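Local coordinates for activator of Hsp90 ATPase homologue 1/2-like C-terminal domain-containing protein (Enterococcus faecalis, PDB 2NN5) that is of unknown function but belongs to the AHA1 family of Hsp90-ATPase-activator-like proteins and binds magnesium ions, at residues Glu32-Tyr37 and Leu130-Thr135; Val103-Gly108 and Phe126-Pro131. All coordinates share one frame; numbering follows the deposited sequence.

Contact 1. Residues Glu32-Tyr37 and Leu130-Thr135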
ATOM      1  N   GLU A  32     -14.773 -13.240  -1.932  1.00 18.77           N
ATOM      2  CA  GLU A  32     -14.833 -14.702  -2.192  1.00 20.47           C
ATOM      3  C   GLU A  32     -14.773 -15.398  -0.854  1.00 21.00           C
ATOM      4  O   GLU A  32     -13.814 -15.244  -0.133  1.00 20.08           O
ATOM      5  CB  GLU A  32     -13.677 -15.208  -3.098  1.00 21.56           C
ATOM      6  CG  GLU A  32     -13.542 -14.567  -4.485  1.00 23.14           C
ATOM      7  CD  GLU A  32     -12.434 -15.248  -5.352  1.00 25.64           C
ATOM      8  OE1 GLU A  32     -11.420 -15.793  -4.819  1.00 29.25           O
ATOM      9  OE2 GLU A  32     -12.583 -15.259  -6.594  1.00 33.53           O
ATOM     10  N   ASN A  33     -15.798 -16.179  -0.506  1.00 22.82           N
ATOM     11  CA  ASN A  33     -15.683 -16.971   0.744  1.00 23.69           C
ATOM     12  C   ASN A  33     -15.205 -16.170   1.961  1.00 23.05           C
ATOM     13  O   ASN A  33     -14.190 -16.522   2.632  1.00 24.42           O
ATOM     14  CB  ASN A  33     -14.762 -18.165   0.553  1.00 24.64           C
ATOM     15  CG  ASN A  33     -14.859 -19.163   1.710  1.00 28.23           C
ATOM     16  OD1 ASN A  33     -13.867 -19.779   2.103  1.00 31.84           O
ATOM     17  ND2 ASN A  33     -16.047 -19.277   2.281  1.00 29.19           N
ATOM     18  N   GLN A  34     -15.955 -15.105   2.206  1.00 21.61           N
ATOM     19  CA  GLN A  34     -15.738 -14.160   3.306  0.60 21.01           C
ATOM     20  C   GLN A  34     -14.444 -13.329   3.264  1.00 19.28           C
ATOM     21  O   GLN A  34     -14.305 -12.395   4.051  1.00 18.76           O
ATOM     22  CB  GLN A  34     -15.871 -14.844   4.668  0.60 21.76           C
ATOM     23  CG  GLN A  34     -17.211 -15.591   4.837  0.60 24.10           C
ATOM     24  CD  GLN A  34     -17.446 -16.015   6.273  0.60 37.35           C
ATOM     25  OE1 GLN A  34     -16.556 -16.584   6.921  0.60 29.45           O
ATOM     26  NE2 GLN A  34     -18.650 -15.749   6.778  0.60 29.08           N
ATOM     27  N   THR A  35     -13.544 -13.653   2.318  1.00 17.56           N
ATOM     28  CA  THR A  35     -12.288 -12.917   2.158  1.00 15.45           C
ATOM     29  C   THR A  35     -12.477 -11.777   1.145  1.00 15.24           C
ATOM     30  O   THR A  35     -13.049 -11.960   0.066  1.00 15.89           O
ATOM     31  CB  THR A  35     -11.163 -13.829   1.649  1.00 16.59           C
ATOM     32  OG1 THR A  35     -10.950 -14.833   2.629  1.00 19.02           O
ATOM     33  CG2 THR A  35      -9.822 -13.029   1.502  1.00 15.82           C
ATOM     34  N   ILE A  36     -12.002 -10.597   1.520  1.00 14.24           N
ATOM     35  CA  ILE A  36     -12.077  -9.425   0.628  1.00 13.70           C
ATOM     36  C   ILE A  36     -10.740  -9.284  -0.074  1.00 13.24           C
ATOM     37  O   ILE A  36      -9.674  -9.421   0.562  1.00 14.17           O
ATOM     38  CB  ILE A  36     -12.428  -8.177   1.429  1.00 14.76           C
ATOM     39  CG1 ILE A  36     -13.911  -8.268   1.829  1.00 16.50           C
ATOM     40  CG2 ILE A  36     -12.218  -6.902   0.593  1.00 15.29           C
ATOM     41  CD1 ILE A  36     -14.388  -7.229   2.753  1.00 18.63           C
ATOM     42  N   TYR A  37     -10.770  -9.074  -1.388  1.00 13.04           N
ATOM     43  CA  TYR A  37      -9.578  -8.760  -2.177  1.00 12.68           C
ATOM     44  C   TYR A  37      -9.674  -7.321  -2.663  1.00 12.25           C
ATOM     45  O   TYR A  37     -10.725  -6.893  -3.171  1.00 15.07           O
ATOM     46  CB  TYR A  37      -9.451  -9.707  -3.373  1.00 13.53           C
ATOM     47  CG  TYR A  37      -9.288 -11.167  -2.943  1.00 14.61           C
ATOM     48  CD1 TYR A  37     -10.408 -11.989  -2.705  1.00 16.46           C
ATOM     49  CD2 TYR A  37      -8.005 -11.706  -2.713  1.00 16.70           C
ATOM     50  CE1 TYR A  37     -10.252 -13.312  -2.277  1.00 16.90           C
ATOM     51  CE2 TYR A  37      -7.833 -13.016  -2.297  1.00 16.58           C
ATOM     52  CZ  TYR A  37      -8.962 -13.814  -2.070  1.00 16.88           C
ATOM     53  OH  TYR A  37      -8.745 -15.116  -1.685  1.00 20.67           O
ATOM     54  N   LEU A 130      -7.703  -9.788   2.471  1.00 11.61           N
ATOM     55  CA  LEU A 130      -8.167  -9.476   3.831  1.00 12.44           C
ATOM     56  C   LEU A 130      -9.212 -10.484   4.289  1.00 14.61           C
ATOM     57  O   LEU A 130     -10.407 -10.341   4.020  1.00 13.62           O
ATOM     58  CB  LEU A 130      -8.751  -8.035   3.916  1.00 11.58           C
ATOM     59  CG  LEU A 130      -7.861  -6.915   3.356  1.00 12.48           C
ATOM     60  CD1 LEU A 130      -8.085  -6.666   1.839  1.00 14.10           C
ATOM     61  CD2 LEU A 130      -8.139  -5.644   4.140  1.00 13.46           C
ATOM     62  N   PRO A 131      -8.738 -11.540   4.934  1.00 13.44           N
ATOM     63  CA  PRO A 131      -9.684 -12.546   5.434  1.00 15.16           C
ATOM     64  C   PRO A 131     -10.570 -11.969   6.516  1.00 17.37           C
ATOM     65  O   PRO A 131     -10.288 -10.882   7.070  1.00 16.84           O
ATOM     66  CB  PRO A 131      -8.763 -13.638   5.989  1.00 16.41           C
ATOM     67  CG  PRO A 131      -7.453 -13.447   5.276  1.00 15.63           C
ATOM     68  CD  PRO A 131      -7.328 -11.943   5.185  1.00 14.98           C
ATOM     69  N   GLU A 132     -11.640 -12.717   6.788  1.00 19.80           N
ATOM     70  CA  GLU A 132     -12.662 -12.257   7.733  0.60 21.02           C
ATOM     71  C   GLU A 132     -12.136 -12.087   9.168  1.00 21.18           C
ATOM     72  O   GLU A 132     -12.698 -11.274   9.935  1.00 22.53           O
ATOM     73  CB  GLU A 132     -13.908 -13.176   7.684  0.60 22.55           C
ATOM     74  CG  GLU A 132     -15.169 -12.649   8.392  0.60 26.33           C
ATOM     75  CD  GLU A 132     -15.199 -12.996   9.881  0.60 27.40           C
ATOM     76  OE1 GLU A 132     -14.468 -13.938  10.271  0.60 32.01           O
ATOM     77  OE2 GLU A 132     -15.938 -12.327  10.656  0.60 34.42           O
ATOM     78  N   ASN A 133     -11.048 -12.808   9.515  1.00 20.11           N
ATOM     79  CA  ASN A 133     -10.435 -12.655  10.844  1.00 20.33           C
ATOM     80  C   ASN A 133      -9.422 -11.503  10.985  1.00 19.86           C
ATOM     81  O   ASN A 133      -8.770 -11.366  12.025  1.00 20.12           O
ATOM     82  CB  ASN A 133      -9.827 -13.987  11.333  1.00 20.22           C
ATOM     83  CG  ASN A 133      -8.606 -14.412  10.555  1.00 22.95           C
ATOM     84  OD1 ASN A 133      -7.869 -15.325  10.990  1.00 25.96           O
ATOM     85  ND2 ASN A 133      -8.350 -13.764   9.428  1.00 19.75           N
ATOM     86  N   PHE A 134      -9.334 -10.639   9.958  1.00 19.02           N
ATOM     87  CA  PHE A 134      -8.495  -9.461  10.073  1.00 18.63           C
ATOM     88  C   PHE A 134      -8.770  -8.767  11.380  1.00 20.00           C
ATOM     89  O   PHE A 134      -9.937  -8.560  11.755  1.00 21.43           O
ATOM     90  CB  PHE A 134      -8.855  -8.466   8.977  1.00 17.92           C
ATOM     91  CG  PHE A 134      -7.693  -7.993   8.208  1.00 16.62           C
ATOM     92  CD1 PHE A 134      -6.974  -8.894   7.432  1.00 18.00           C
ATOM     93  CD2 PHE A 134      -7.356  -6.667   8.207  1.00 18.75           C
ATOM     94  CE1 PHE A 134      -5.911  -8.483   6.661  1.00 20.59           C
ATOM     95  CE2 PHE A 134      -6.278  -6.240   7.453  1.00 19.82           C
ATOM     96  CZ  PHE A 134      -5.573  -7.165   6.654  1.00 18.64           C
ATOM     97  N   THR A 135      -7.708  -8.366  12.061  1.00 21.30           N
ATOM     98  CA  THR A 135      -7.851  -7.703  13.348  1.00 25.08           C
ATOM     99  C   THR A 135      -8.329  -6.247  13.245  1.00 25.69           C
ATOM    100  O   THR A 135      -9.095  -5.787  14.089  1.00 29.92           O
ATOM    101  CB  THR A 135      -6.565  -7.861  14.210  1.00 26.50           C
ATOM    102  OG1 THR A 135      -5.497  -7.159  13.605  1.00 30.05           O
ATOM    103  CG2 THR A 135      -6.182  -9.302  14.284  1.00 27.96           C
TER
HETATM  104  O   HOH W   1     -12.015 -15.112   5.342  1.00 25.56           O

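Contact 2. Residues Val103-Gly108 and Phe126-Pro131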
ATOM      1  N   VAL A 103       4.115  -9.562   0.990  1.00  9.02           N
ATOM      2  CA  VAL A 103       4.419  -9.423   2.441  1.00  8.75           C
ATOM      3  C   VAL A 103       3.223  -9.816   3.279  1.00 10.03           C
ATOM      4  O   VAL A 103       2.090  -9.504   2.920  1.00  9.54           O
ATOM      5  CB  VAL A 103       4.828  -7.935   2.798  1.00  9.48           C
ATOM      6  CG1 VAL A 103       5.452  -7.895   4.177  1.00 10.40           C
ATOM      7  CG2 VAL A 103       5.795  -7.348   1.790  1.00 10.72           C
ATOM      8  N   THR A 104       3.496 -10.536   4.351  1.00 10.46           N
ATOM      9  CA  THR A 104       2.391 -10.846   5.250  0.60 12.46           C
ATOM     10  C   THR A 104       1.921  -9.560   5.920  1.00 11.97           C
ATOM     11  O   THR A 104       2.654  -8.640   6.225  1.00 13.09           O
ATOM     12  CB  THR A 104       2.621 -12.094   6.150  0.60 13.77           C
ATOM     13  OG1 THR A 104       2.386 -11.868   7.540  0.60 17.13           O
ATOM     14  CG2 THR A 104       3.885 -12.828   5.817  0.60  7.62           C
ATOM     15  N   TRP A 105       0.603  -9.471   6.058  1.00 12.77           N
ATOM     16  CA  TRP A 105       0.016  -8.270   6.623  1.00 12.93           C
ATOM     17  C   TRP A 105      -1.212  -8.642   7.459  1.00 14.32           C
ATOM     18  O   TRP A 105      -2.214  -9.094   6.902  1.00 13.43           O
ATOM     19  CB  TRP A 105      -0.386  -7.302   5.529  1.00 14.30           C
ATOM     20  CG  TRP A 105      -0.868  -6.012   6.078  1.00 14.24           C
ATOM     21  CD1 TRP A 105      -2.164  -5.570   6.124  1.00 13.33           C
ATOM     22  CD2 TRP A 105      -0.062  -4.987   6.622  1.00 15.33           C
ATOM     23  NE1 TRP A 105      -2.211  -4.326   6.728  1.00 16.05           N
ATOM     24  CE2 TRP A 105      -0.920  -3.937   7.025  1.00 17.25           C
ATOM     25  CE3 TRP A 105       1.326  -4.835   6.774  1.00 19.89           C
ATOM     26  CZ2 TRP A 105      -0.430  -2.742   7.590  1.00 20.03           C
ATOM     27  CZ3 TRP A 105       1.811  -3.652   7.325  1.00 20.60           C
ATOM     28  CH2 TRP A 105       0.932  -2.623   7.754  1.00 20.68           C
ATOM     29  N   ASP A 106      -1.112  -8.484   8.780  1.00 15.86           N
ATOM     30  CA  ASP A 106      -2.242  -8.861   9.667  1.00 17.49           C
ATOM     31  C   ASP A 106      -2.411 -10.383   9.350  1.00 17.06           C
ATOM     32  O   ASP A 106      -1.421 -11.163   9.285  1.00 17.91           O
ATOM     33  CB  ASP A 106      -3.494  -7.985   9.323  1.00 18.66           C
ATOM     34  CG  ASP A 106      -4.554  -7.899  10.447  1.00 23.65           C
ATOM     35  OD1 ASP A 106      -5.167  -8.939  10.763  1.00 23.04           O
ATOM     36  OD2 ASP A 106      -4.835  -6.753  10.938  1.00 29.82           O
ATOM     37  N   THR A 107      -3.644 -10.843   9.132  1.00 17.46           N
ATOM     38  CA  THR A 107      -3.860 -12.267   8.823  1.00 17.14           C
ATOM     39  C   THR A 107      -3.902 -12.522   7.306  1.00 16.56           C
ATOM     40  O   THR A 107      -4.203 -13.628   6.865  1.00 17.50           O
ATOM     41  CB  THR A 107      -5.200 -12.743   9.426  1.00 16.72           C
ATOM     42  OG1 THR A 107      -6.252 -11.984   8.820  1.00 17.72           O
ATOM     43  CG2 THR A 107      -5.231 -12.621  11.001  1.00 19.64           C
ATOM     44  N   GLY A 108      -3.607 -11.491   6.502  1.00 13.68           N
ATOM     45  CA  GLY A 108      -3.598 -11.630   5.039  1.00 14.21           C
ATOM     46  C   GLY A 108      -2.253 -11.272   4.427  1.00 12.51           C
ATOM     47  O   GLY A 108      -1.207 -11.514   5.023  1.00 12.45           O
ATOM     48  N   PHE A 126      -0.945  -2.491  -6.593  1.00 11.33           N
ATOM     49  CA  PHE A 126      -1.021  -2.974  -5.204  1.00 10.90           C
ATOM     50  C   PHE A 126      -2.225  -3.897  -5.094  1.00 11.36           C
ATOM     51  O   PHE A 126      -3.321  -3.548  -5.571  1.00 12.62           O
ATOM     52  CB  PHE A 126      -1.175  -1.789  -4.231  1.00 11.02           C
ATOM     53  CG  PHE A 126      -1.383  -2.194  -2.784  1.00 10.48           C
ATOM     54  CD1 PHE A 126      -0.282  -2.432  -1.955  1.00 10.62           C
ATOM     55  CD2 PHE A 126      -2.681  -2.304  -2.257  1.00 10.63           C
ATOM     56  CE1 PHE A 126      -0.477  -2.753  -0.624  1.00 11.04           C
ATOM     57  CE2 PHE A 126      -2.868  -2.645  -0.928  1.00 10.72           C
ATOM     58  CZ  PHE A 126      -1.751  -2.883  -0.106  1.00 11.25           C
ATOM     59  N   SER A 127      -2.049  -5.064  -4.475  1.00  9.92           N
ATOM     60  CA  SER A 127      -3.224  -5.895  -4.215  1.00 11.33           C
ATOM     61  C   SER A 127      -3.129  -6.532  -2.833  1.00 10.50           C
ATOM     62  O   SER A 127      -2.018  -6.578  -2.232  1.00 10.63           O
ATOM     63  CB  SER A 127      -3.381  -6.932  -5.299  1.00 13.57           C
ATOM     64  OG  SER A 127      -2.223  -7.730  -5.440  1.00 14.71           O
ATOM     65  N   GLU A 128      -4.295  -6.860  -2.257  1.00 10.27           N
ATOM     66  CA  GLU A 128      -4.300  -7.278  -0.857  1.00 10.10           C
ATOM     67  C   GLU A 128      -5.408  -8.290  -0.618  1.00  9.86           C
ATOM     68  O   GLU A 128      -6.503  -8.172  -1.196  1.00 10.60           O
ATOM     69  CB  GLU A 128      -4.527  -6.045   0.031  1.00  9.63           C
ATOM     70  CG  GLU A 128      -4.547  -6.331   1.544  1.00 11.23           C
ATOM     71  CD  GLU A 128      -4.799  -5.112   2.416  1.00 11.82           C
ATOM     72  OE1 GLU A 128      -5.237  -4.050   1.912  1.00 13.30           O
ATOM     73  OE2 GLU A 128      -4.607  -5.268   3.654  1.00 13.41           O
ATOM     74  N   SER A 129      -5.118  -9.268   0.250  1.00 10.89           N
ATOM     75  CA  SER A 129      -6.115 -10.273   0.708  0.70 11.75           C
ATOM     76  C   SER A 129      -6.421  -9.947   2.154  1.00 12.00           C
ATOM     77  O   SER A 129      -5.480  -9.876   2.975  1.00 13.23           O
ATOM     78  CB  SER A 129      -5.559 -11.698   0.602  0.70 13.09           C
ATOM     79  OG  SER A 129      -6.480 -12.660   1.129  0.70 13.52           O
ATOM     80  N   LEU A 130      -7.703  -9.788   2.471  1.00 11.61           N
ATOM     81  CA  LEU A 130      -8.167  -9.476   3.831  1.00 12.44           C
ATOM     82  C   LEU A 130      -9.212 -10.484   4.289  1.00 14.61           C
ATOM     83  O   LEU A 130     -10.407 -10.341   4.020  1.00 13.62           O
ATOM     84  CB  LEU A 130      -8.751  -8.035   3.916  1.00 11.58           C
ATOM     85  CG  LEU A 130      -7.861  -6.915   3.356  1.00 12.48           C
ATOM     86  CD1 LEU A 130      -8.085  -6.666   1.839  1.00 14.10           C
ATOM     87  CD2 LEU A 130      -8.139  -5.644   4.140  1.00 13.46           C
ATOM     88  N   PRO A 131      -8.738 -11.540   4.934  1.00 13.44           N
ATOM     89  CA  PRO A 131      -9.684 -12.546   5.434  1.00 15.16           C
ATOM     90  C   PRO A 131     -10.570 -11.969   6.516  1.00 17.37           C
ATOM     91  O   PRO A 131     -10.288 -10.882   7.070  1.00 16.84           O
ATOM     92  CB  PRO A 131      -8.763 -13.638   5.989  1.00 16.41           C
ATOM     93  CG  PRO A 131      -7.453 -13.447   5.276  1.00 15.63           C
ATOM     94  CD  PRO A 131      -7.328 -11.943   5.185  1.00 14.98           C
TER

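Contact 1. Residues Glu32-Tyr37 and Leu130-Thr135
The beta hairpin of strands 28-32 and 35-44, turned by a type I' turn from Glu32 to Thr35, pairs through Ile36 of its second strand with Leu130, the last residue of strand 121-130. Ile36 and Leu130 form an antiparallel hydrogen-bonded pair: Ile36 N donates to Leu130 O at 3.0 Å, and Leu130 N returns a bond to Ile36 O at 2.8 Å. Both side chains extend from the same face of the sheet, that of helix 138-157, and the CD1 branch of Leu130 lies 3.4 Å from Ile36 O, above the carbonyl plane. Arg138 NH1 of that helix also bonds to Leu130 O and Gln34 O.

Beyond the pair the chain leaves the strand at Pro131 and enters a type I turn. Gln34 and Glu132 come together at their CB atoms, 4.0 Å apart. Thr35 lies beside Pro131, its CG2 resting 3.7 Å from Leu130 O. With chi1 at -62°, Thr35 OG1 is held anti to its own carbonyl carbon and reaches a bridging water at 2.9 Å; that water accepts a hydrogen bond from Glu132 N at 2.8 Å.

Contact 2. Residues Val103-Gly108 and Phe126-Pro131
Trp105, the last residue of strand 100-105, meets Glu128 through the pyrrole side of its indole: CD1 lies 3.5 Å from Glu128 OE2. Ring and carboxylate planes are turned 72° apart, and the oxygen comes in obliquely. CG of Trp105 is anti to the backbone N (chi1 -174°), which carries the indole toward strand 121-130, while Glu128 comes to meet it fully extended. The indole N-H has its hydrogen-bond partner in Asp141 OD1 on helix 138-157. The other carboxylate oxygen of Asp141 lies close to Glu128 OE2, a proximity of acids that may raise the proton affinity of one of them. Helix 138-157 thus covers the sheet face carrying Trp105 and Glu128, consistent with the helix-grip fold of SRPBCC proteins.

After Trp105 the chain reverses in a type II' turn, the tip of the beta hairpin of strands 100-105 and 108-116, with Trp105 N bonded to Gly108 O and Gly108 N to Trp105 O. Asp106 steadies the corner: its OD1 takes the N-H of Thr107 at 2.9 Å on the anti lone pair, though the bond is bent to 132°.

The side chains of Thr107 and Pro131 pass each other pointing opposite ways. Thr107 OG1 sits above one face of the ring, offset toward its rim and 3.8 Å from Pro131 CD, while Thr107 O comes to the rim, 3.6 Å from Pro131 CG. Gly108 then begins strand 108-116, the direct neighbour of 121-130 in the antiparallel sheet. Its CA makes a C-H...O contact with Ser129 O at 3.3 Å, and Pro131 CD packs 3.7 Å from the same Gly108 CA.

Overall arrangement
Both contacts flank the end of strand 121-130 and share Leu130 and Pro131, their centres about 9 Å apart. Contact 1 joins that end to strand 35-44 through paired backbone bonds and a water, and lies farther out, its centre about 17 Å from the chain centre against about 10 Å for contact 2. Contact 2 meets it from the hairpin at 105-108, through van der Waals packing, a C-H...O contact and an indole beside a carboxylate. Each combines buried and exposed residues: Ile36 and Leu130 are buried in contact 1, Trp105, Gly108 and Glu128 in contact 2. The loop after the strand also joins them directly, Thr135 OG1 lying 2.8 Å from Asp106 OD2, probably hydrogen-bonded.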